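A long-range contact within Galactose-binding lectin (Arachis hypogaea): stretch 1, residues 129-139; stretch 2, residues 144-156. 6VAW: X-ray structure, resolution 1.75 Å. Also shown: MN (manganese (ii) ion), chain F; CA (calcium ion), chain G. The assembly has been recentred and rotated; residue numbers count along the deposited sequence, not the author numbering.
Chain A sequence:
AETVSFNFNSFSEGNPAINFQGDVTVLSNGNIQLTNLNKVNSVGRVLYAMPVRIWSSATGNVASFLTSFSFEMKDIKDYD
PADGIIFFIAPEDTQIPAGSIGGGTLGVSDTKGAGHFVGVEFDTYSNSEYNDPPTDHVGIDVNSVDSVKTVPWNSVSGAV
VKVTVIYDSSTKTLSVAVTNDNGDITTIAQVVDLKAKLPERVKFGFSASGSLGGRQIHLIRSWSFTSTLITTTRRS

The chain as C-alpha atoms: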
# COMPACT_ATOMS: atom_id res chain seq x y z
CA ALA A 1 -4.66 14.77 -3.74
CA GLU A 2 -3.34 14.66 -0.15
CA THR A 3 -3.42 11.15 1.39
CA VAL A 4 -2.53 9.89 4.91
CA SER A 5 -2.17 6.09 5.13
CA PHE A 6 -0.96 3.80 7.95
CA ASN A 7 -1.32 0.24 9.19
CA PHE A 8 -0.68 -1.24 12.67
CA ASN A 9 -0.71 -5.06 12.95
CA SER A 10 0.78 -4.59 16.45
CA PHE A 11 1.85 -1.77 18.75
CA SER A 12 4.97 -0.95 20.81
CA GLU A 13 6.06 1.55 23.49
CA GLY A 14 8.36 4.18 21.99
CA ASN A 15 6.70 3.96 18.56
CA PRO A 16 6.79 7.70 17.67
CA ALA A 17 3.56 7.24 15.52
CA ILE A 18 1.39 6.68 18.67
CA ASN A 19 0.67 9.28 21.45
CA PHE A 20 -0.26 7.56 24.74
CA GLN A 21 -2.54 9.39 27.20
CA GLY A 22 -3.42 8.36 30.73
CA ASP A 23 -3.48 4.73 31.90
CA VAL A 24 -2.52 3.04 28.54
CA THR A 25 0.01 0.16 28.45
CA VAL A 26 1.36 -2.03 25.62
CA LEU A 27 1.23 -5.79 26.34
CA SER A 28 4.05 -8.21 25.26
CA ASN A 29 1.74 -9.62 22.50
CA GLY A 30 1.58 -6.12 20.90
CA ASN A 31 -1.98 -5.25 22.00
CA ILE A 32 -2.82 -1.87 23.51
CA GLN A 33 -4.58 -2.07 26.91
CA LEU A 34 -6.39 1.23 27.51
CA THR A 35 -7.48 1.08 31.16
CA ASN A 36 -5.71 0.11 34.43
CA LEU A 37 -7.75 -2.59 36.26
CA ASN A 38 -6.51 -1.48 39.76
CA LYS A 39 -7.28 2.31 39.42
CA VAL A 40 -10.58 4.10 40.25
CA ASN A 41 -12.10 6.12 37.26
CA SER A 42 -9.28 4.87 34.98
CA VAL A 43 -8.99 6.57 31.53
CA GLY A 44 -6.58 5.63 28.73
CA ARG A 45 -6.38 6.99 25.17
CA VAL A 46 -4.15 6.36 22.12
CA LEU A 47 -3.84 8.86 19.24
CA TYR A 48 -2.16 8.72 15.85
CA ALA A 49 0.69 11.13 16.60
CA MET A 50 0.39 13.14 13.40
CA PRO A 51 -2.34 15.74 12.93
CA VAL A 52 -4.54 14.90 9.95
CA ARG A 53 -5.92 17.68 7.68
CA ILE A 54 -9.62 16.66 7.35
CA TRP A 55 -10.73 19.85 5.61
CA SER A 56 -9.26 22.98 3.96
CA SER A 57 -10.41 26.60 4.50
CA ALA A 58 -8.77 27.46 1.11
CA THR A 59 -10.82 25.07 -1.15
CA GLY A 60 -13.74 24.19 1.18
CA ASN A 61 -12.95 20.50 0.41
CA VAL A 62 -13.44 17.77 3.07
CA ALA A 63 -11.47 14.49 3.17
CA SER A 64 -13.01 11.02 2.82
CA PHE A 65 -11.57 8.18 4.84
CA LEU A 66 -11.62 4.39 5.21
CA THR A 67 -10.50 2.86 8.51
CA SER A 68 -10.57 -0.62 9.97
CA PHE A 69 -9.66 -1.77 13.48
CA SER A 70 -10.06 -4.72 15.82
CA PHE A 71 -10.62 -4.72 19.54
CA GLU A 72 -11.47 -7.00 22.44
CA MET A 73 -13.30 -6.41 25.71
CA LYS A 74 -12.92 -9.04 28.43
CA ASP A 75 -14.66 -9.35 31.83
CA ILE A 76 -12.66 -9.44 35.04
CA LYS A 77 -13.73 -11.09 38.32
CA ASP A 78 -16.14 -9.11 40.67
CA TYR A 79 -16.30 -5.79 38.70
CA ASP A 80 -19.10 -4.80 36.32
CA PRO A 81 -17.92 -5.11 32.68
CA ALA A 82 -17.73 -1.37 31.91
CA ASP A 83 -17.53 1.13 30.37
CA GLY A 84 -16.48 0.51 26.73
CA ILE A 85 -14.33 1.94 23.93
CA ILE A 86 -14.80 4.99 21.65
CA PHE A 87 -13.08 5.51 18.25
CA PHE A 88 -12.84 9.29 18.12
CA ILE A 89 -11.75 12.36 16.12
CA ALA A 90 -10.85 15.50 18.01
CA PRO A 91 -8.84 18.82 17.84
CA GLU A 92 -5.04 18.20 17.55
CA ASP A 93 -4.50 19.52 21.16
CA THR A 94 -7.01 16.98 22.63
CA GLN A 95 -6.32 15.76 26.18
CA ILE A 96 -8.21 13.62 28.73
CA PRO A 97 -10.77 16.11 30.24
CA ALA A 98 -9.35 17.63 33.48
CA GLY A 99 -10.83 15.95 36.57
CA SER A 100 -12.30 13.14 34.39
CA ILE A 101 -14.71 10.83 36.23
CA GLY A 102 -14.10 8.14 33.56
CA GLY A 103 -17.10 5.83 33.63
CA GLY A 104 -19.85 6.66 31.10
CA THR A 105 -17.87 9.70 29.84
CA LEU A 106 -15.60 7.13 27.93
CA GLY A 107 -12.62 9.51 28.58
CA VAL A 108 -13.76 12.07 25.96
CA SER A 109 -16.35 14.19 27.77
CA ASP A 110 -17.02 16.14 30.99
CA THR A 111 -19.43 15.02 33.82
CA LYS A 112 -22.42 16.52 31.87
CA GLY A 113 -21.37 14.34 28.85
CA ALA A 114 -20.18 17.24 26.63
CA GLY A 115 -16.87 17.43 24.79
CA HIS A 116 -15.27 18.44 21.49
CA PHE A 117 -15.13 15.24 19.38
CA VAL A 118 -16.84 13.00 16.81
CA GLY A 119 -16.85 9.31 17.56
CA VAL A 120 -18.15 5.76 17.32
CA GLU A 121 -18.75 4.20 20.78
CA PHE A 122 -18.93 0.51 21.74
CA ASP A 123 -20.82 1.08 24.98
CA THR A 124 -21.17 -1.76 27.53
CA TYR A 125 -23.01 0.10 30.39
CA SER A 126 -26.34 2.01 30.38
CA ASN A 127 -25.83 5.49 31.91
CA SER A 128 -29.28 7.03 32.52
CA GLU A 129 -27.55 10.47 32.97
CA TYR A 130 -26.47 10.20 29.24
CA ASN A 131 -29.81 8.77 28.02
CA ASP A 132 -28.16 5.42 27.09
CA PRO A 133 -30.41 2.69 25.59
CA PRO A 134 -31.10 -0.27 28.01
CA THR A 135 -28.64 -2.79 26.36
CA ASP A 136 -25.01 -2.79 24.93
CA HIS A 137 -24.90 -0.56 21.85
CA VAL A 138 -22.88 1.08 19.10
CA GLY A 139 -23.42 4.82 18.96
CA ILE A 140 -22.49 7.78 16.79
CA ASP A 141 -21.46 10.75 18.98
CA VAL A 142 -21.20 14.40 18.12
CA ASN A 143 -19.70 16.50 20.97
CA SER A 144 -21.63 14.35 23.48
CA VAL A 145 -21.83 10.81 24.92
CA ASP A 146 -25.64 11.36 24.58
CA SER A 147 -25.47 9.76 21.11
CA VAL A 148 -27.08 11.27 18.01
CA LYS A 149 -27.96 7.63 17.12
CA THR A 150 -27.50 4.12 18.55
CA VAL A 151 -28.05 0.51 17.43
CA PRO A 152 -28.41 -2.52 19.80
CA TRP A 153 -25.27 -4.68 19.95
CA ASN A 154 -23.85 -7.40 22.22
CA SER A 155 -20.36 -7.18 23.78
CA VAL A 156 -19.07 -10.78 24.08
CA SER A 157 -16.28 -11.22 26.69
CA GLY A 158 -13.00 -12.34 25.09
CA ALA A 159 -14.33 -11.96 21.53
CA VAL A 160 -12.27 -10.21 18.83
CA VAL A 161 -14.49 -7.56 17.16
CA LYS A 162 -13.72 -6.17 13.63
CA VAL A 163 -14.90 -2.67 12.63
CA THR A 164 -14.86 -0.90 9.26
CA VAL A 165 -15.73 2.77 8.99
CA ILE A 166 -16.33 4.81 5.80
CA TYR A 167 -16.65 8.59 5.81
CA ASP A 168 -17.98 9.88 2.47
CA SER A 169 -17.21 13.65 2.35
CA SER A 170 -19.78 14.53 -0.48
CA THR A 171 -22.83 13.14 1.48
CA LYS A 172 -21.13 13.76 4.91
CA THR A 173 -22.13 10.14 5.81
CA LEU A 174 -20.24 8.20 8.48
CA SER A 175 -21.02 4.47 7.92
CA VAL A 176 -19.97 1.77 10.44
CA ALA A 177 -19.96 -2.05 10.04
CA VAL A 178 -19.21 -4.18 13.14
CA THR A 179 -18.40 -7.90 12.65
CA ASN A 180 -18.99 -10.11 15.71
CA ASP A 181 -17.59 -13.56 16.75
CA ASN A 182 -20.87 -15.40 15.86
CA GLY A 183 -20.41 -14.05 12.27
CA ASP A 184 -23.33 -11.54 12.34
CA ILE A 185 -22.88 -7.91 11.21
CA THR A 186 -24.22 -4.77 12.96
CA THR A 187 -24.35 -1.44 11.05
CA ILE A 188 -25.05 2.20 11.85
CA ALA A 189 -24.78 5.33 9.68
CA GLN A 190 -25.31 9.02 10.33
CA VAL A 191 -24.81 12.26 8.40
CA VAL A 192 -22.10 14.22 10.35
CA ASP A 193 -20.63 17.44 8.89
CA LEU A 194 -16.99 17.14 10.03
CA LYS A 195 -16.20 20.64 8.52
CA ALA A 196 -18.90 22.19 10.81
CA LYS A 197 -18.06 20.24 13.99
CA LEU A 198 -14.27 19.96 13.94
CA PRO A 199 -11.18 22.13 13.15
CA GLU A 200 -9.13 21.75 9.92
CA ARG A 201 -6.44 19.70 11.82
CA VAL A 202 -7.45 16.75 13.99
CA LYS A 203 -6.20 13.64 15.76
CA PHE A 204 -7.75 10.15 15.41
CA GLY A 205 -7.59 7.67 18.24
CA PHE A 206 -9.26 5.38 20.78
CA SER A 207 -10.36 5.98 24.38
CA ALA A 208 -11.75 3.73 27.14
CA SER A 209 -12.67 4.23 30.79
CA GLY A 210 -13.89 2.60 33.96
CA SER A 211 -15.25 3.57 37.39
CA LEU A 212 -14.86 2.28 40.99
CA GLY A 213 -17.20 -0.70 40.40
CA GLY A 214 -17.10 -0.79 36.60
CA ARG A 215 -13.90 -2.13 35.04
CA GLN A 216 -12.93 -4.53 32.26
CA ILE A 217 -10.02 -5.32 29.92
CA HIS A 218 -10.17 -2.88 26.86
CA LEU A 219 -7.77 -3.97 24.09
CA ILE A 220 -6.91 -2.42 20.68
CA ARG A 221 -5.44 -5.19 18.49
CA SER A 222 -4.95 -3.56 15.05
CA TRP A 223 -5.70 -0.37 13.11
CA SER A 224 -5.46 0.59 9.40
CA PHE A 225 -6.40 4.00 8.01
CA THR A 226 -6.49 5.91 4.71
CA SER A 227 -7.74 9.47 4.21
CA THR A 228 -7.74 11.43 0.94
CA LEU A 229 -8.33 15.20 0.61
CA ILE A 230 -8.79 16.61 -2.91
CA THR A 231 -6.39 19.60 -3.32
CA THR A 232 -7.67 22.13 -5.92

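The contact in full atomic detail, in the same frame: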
# COMPACT_ATOMS: atom_id res chain seq x y z
N GLU A 129 -27.95 9.05 32.99
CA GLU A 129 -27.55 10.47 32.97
C GLU A 129 -27.17 10.91 31.52
O GLU A 129 -27.21 12.10 31.21
CB GLU A 129 -26.40 10.75 33.98
CG GLU A 129 -25.08 10.05 33.70
CD GLU A 129 -24.87 8.68 34.32
OE1 GLU A 129 -25.86 7.94 34.52
OE2 GLU A 129 -23.70 8.31 34.54
N TYR A 130 -26.87 9.94 30.64
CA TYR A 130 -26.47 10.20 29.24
C TYR A 130 -27.47 9.64 28.25
O TYR A 130 -27.16 9.52 27.07
CB TYR A 130 -25.08 9.64 28.97
CG TYR A 130 -24.03 10.16 29.92
CD1 TYR A 130 -23.93 11.52 30.21
CD2 TYR A 130 -23.09 9.31 30.50
CE1 TYR A 130 -22.97 12.01 31.09
CE2 TYR A 130 -22.15 9.78 31.41
CZ TYR A 130 -22.09 11.14 31.70
OH TYR A 130 -21.14 11.64 32.57
N ASN A 131 -28.67 9.32 28.74
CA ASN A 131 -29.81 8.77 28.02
C ASN A 131 -29.43 7.53 27.18
O ASN A 131 -29.88 7.37 26.05
CB ASN A 131 -30.50 9.85 27.15
CG ASN A 131 -31.17 10.93 27.98
OD1 ASN A 131 -31.99 10.66 28.87
ND2 ASN A 131 -30.84 12.19 27.70
N ASP A 132 -28.59 6.65 27.76
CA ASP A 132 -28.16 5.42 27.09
C ASP A 132 -29.33 4.48 26.85
O ASP A 132 -30.18 4.38 27.73
CB ASP A 132 -27.09 4.68 27.93
CG ASP A 132 -25.65 5.06 27.64
OD1 ASP A 132 -25.37 5.53 26.51
OD2 ASP A 132 -24.80 4.87 28.54
N PRO A 133 -29.34 3.70 25.74
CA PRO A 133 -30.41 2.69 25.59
C PRO A 133 -30.24 1.58 26.65
O PRO A 133 -29.18 1.51 27.28
CB PRO A 133 -30.23 2.19 24.15
CG PRO A 133 -28.83 2.52 23.78
CD PRO A 133 -28.39 3.68 24.61
N PRO A 134 -31.24 0.70 26.90
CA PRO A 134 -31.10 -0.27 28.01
C PRO A 134 -30.07 -1.40 27.83
O PRO A 134 -29.67 -1.98 28.84
CB PRO A 134 -32.52 -0.86 28.15
CG PRO A 134 -33.18 -0.62 26.85
CD PRO A 134 -32.60 0.65 26.31
N THR A 135 -29.62 -1.70 26.59
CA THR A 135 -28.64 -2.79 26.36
C THR A 135 -27.32 -2.25 25.79
O THR A 135 -27.26 -1.05 25.49
CB THR A 135 -29.23 -3.82 25.34
OG1 THR A 135 -29.27 -3.24 24.04
CG2 THR A 135 -30.61 -4.34 25.74
N ASP A 136 -26.28 -3.13 25.60
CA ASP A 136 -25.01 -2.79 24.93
C ASP A 136 -25.36 -2.20 23.56
O ASP A 136 -26.37 -2.59 22.95
CB ASP A 136 -24.10 -4.02 24.76
CG ASP A 136 -23.60 -4.64 26.06
OD1 ASP A 136 -23.82 -4.04 27.13
OD2 ASP A 136 -22.99 -5.74 25.99
N HIS A 137 -24.58 -1.22 23.10
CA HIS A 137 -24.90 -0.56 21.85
C HIS A 137 -23.69 0.07 21.19
O HIS A 137 -22.68 0.35 21.85
CB HIS A 137 -25.96 0.55 22.10
CG HIS A 137 -25.58 1.53 23.17
ND1 HIS A 137 -25.74 1.23 24.53
CD2 HIS A 137 -25.07 2.78 23.06
CE1 HIS A 137 -25.31 2.29 25.18
NE2 HIS A 137 -24.90 3.25 24.34
N VAL A 138 -23.84 0.32 19.90
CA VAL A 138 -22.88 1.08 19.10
C VAL A 138 -23.56 2.42 18.89
O VAL A 138 -24.75 2.45 18.57
CB VAL A 138 -22.44 0.40 17.79
CG1 VAL A 138 -21.41 1.24 17.05
CG2 VAL A 138 -21.89 -1.00 18.05
N GLY A 139 -22.84 3.50 19.11
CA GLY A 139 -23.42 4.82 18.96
C GLY A 139 -22.56 5.75 18.15
O GLY A 139 -21.35 5.56 18.05
N SER A 144 -20.91 14.84 22.33
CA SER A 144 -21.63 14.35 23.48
C SER A 144 -21.68 12.83 23.51
O SER A 144 -21.78 12.19 22.45
CB SER A 144 -23.06 14.90 23.49
OG SER A 144 -23.81 14.44 24.62
N VAL A 145 -21.65 12.25 24.72
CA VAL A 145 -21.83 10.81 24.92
C VAL A 145 -23.34 10.50 25.02
O VAL A 145 -23.73 9.36 25.27
CB VAL A 145 -21.00 10.20 26.10
CG1 VAL A 145 -19.50 10.21 25.78
CG2 VAL A 145 -21.28 10.91 27.42
N ASP A 146 -24.20 11.53 24.80
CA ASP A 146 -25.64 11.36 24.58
C ASP A 146 -25.73 11.24 23.05
O ASP A 146 -25.79 12.25 22.34
CB ASP A 146 -26.48 12.51 25.16
CG ASP A 146 -28.00 12.27 25.11
OD1 ASP A 146 -28.46 11.50 24.23
OD2 ASP A 146 -28.72 12.85 25.95
N SER A 147 -25.60 10.02 22.55
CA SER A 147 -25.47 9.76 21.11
C SER A 147 -26.58 10.35 20.23
O SER A 147 -27.76 10.37 20.58
CB SER A 147 -25.37 8.27 20.84
OG SER A 147 -24.36 7.67 21.63
N VAL A 148 -26.16 10.78 19.05
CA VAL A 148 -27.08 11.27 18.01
C VAL A 148 -27.93 10.06 17.57
O VAL A 148 -29.12 10.20 17.34
CB VAL A 148 -26.30 11.93 16.84
CG1 VAL A 148 -27.19 12.19 15.63
CG2 VAL A 148 -25.61 13.22 17.30
N LYS A 149 -27.31 8.86 17.52
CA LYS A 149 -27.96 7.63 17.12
C LYS A 149 -27.27 6.42 17.73
O LYS A 149 -26.06 6.44 17.91
CB LYS A 149 -27.92 7.53 15.58
CG LYS A 149 -28.99 6.66 14.98
CD LYS A 149 -28.66 6.48 13.54
CE LYS A 149 -29.81 6.03 12.75
NZ LYS A 149 -29.48 6.20 11.33
N THR A 150 -28.04 5.38 18.03
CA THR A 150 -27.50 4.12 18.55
C THR A 150 -28.17 2.94 17.84
O THR A 150 -29.27 3.07 17.28
CB THR A 150 -27.66 3.94 20.09
OG1 THR A 150 -29.03 3.78 20.43
CG2 THR A 150 -27.00 5.04 20.92
N VAL A 151 -27.54 1.78 17.95
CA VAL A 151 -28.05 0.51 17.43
C VAL A 151 -27.76 -0.56 18.50
O VAL A 151 -26.64 -0.57 19.05
CB VAL A 151 -27.47 0.14 16.03
CG1 VAL A 151 -25.95 -0.03 16.06
CG2 VAL A 151 -28.14 -1.11 15.46
N PRO A 152 -28.72 -1.47 18.80
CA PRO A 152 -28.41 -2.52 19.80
C PRO A 152 -27.28 -3.43 19.29
O PRO A 152 -27.14 -3.68 18.09
CB PRO A 152 -29.74 -3.27 19.95
CG PRO A 152 -30.79 -2.31 19.44
CD PRO A 152 -30.10 -1.59 18.31
N TRP A 153 -26.44 -3.85 20.22
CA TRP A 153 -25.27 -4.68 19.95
C TRP A 153 -25.04 -5.56 21.18
O TRP A 153 -25.74 -5.41 22.18
CB TRP A 153 -24.09 -3.74 19.60
CG TRP A 153 -22.75 -4.38 19.40
CD1 TRP A 153 -22.37 -5.22 18.39
CD2 TRP A 153 -21.58 -4.17 20.20
NE1 TRP A 153 -21.05 -5.56 18.52
CE2 TRP A 153 -20.54 -4.94 19.64
CE3 TRP A 153 -21.30 -3.40 21.35
CZ2 TRP A 153 -19.24 -4.96 20.17
CZ3 TRP A 153 -20.02 -3.44 21.89
CH2 TRP A 153 -19.01 -4.21 21.30
N ASN A 154 -24.15 -6.53 21.08
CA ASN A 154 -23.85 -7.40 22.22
C ASN A 154 -22.34 -7.50 22.37
O ASN A 154 -21.67 -7.94 21.44
CB ASN A 154 -24.49 -8.78 22.05
CG ASN A 154 -24.25 -9.75 23.19
OD1 ASN A 154 -24.14 -9.37 24.36
ND2 ASN A 154 -24.19 -11.04 22.86
N SER A 155 -21.80 -7.07 23.54
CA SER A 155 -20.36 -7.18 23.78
C SER A 155 -20.07 -8.54 24.42
O SER A 155 -20.46 -8.79 25.56
CB SER A 155 -19.85 -6.02 24.64
OG SER A 155 -18.43 -6.06 24.80
N VAL A 156 -19.42 -9.42 23.65
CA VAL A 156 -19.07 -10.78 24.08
C VAL A 156 -17.66 -10.76 24.70
O VAL A 156 -16.69 -10.36 24.05
CB VAL A 156 -19.20 -11.80 22.91
CG1 VAL A 156 -18.78 -13.21 23.34
CG2 VAL A 156 -20.63 -11.81 22.35
MN MN F . -23.94 5.00 24.96
CA CA G . -22.62 3.99 28.81
O HOH W 1 -27.79 13.26 28.60
O HOH W 2 -27.02 8.10 24.56
O HOH W 3 -25.83 -7.46 25.35
O HOH W 4 -22.64 7.01 25.62
O HOH W 5 -25.39 6.21 23.70
O HOH W 6 -20.54 3.36 29.55
O HOH W 7 -21.83 6.18 28.22

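Short antiparallel pairings are often held by a few backbone hydrogen bonds with small apolar clusters packed beside them, and this lectin contact, which buries 746 Å² in all, is a compact example. At its apolar centre is V138, whose side chain lies on the same face of the sheet as that of its partner V151, with V138 CB 3.9 Å from V151 CG1. Its chi1 is t, and its CG2 sits over one face of the W153 indole, 3.7 Å from W153 CG. A beta-branched residue suits this place: it favours the extended backbone, sets CG2 over the indole of W153 and brings CB against V151 CG1. The indole is buried, and its NE1 is satisfied elsewhere in the structure.

A second apolar contact lies apart from the strands. V145 places CG2 over a face of the Y130 ring, 3.8 Å from Y130 CG and nearly along the ring normal, a CH-pi contact between two buried side chains. Nearby, D146 CA approaches Y130 O at 3.4 Å in a CA-H...O contact.

The backbone between V138 and V151 supplies the regular pairing. V138 N donates to V151 O at 3.1 Å, and V151 N returns the bond to V138 O at 2.9 Å. One residue on, G139 faces T150 in a non-hydrogen-bonded pair, where G139 CA comes within 3.3 Å of K149 O. Glycine fits the closeness of this crossing, since a CB here would stand 2.7 Å from S147 OG, a clash. At the other end, W153 N donates to D136 O at 3.0 Å, extending the ladder beyond the strands.

Side-chain polar groups then fasten the periphery. D136, with chi1 m, accepts a hydrogen bond at OD2 from S155 N at 3.0 Å, so its backbone and its carboxylate both hold the second stretch. At the opposite end of the contact, the exposed N131 donates from ND2 to D146 OD2 at 2.8 Å; the amide supplies the proton that the carboxylate lacks. Water 1 also joins D146 OD2, at 2.8 Å, to E129 O, at 2.9 Å.

Metal coordination completes this polar border. Manganese is bound by D132 OD1 at 2.2 Å and H137 NE2 at 2.1 Å, while H137 ND1 donates to T135 O at 2.9 Å, which orients the imidazole. The second stretch meets this ion through water: manganese-bound water 4 donates to V145 O at 2.6 Å, and water 5 to S147 OG at 2.7 Å. D132 OD2 binds calcium at 2.4 Å, so one carboxylate bridges both ions.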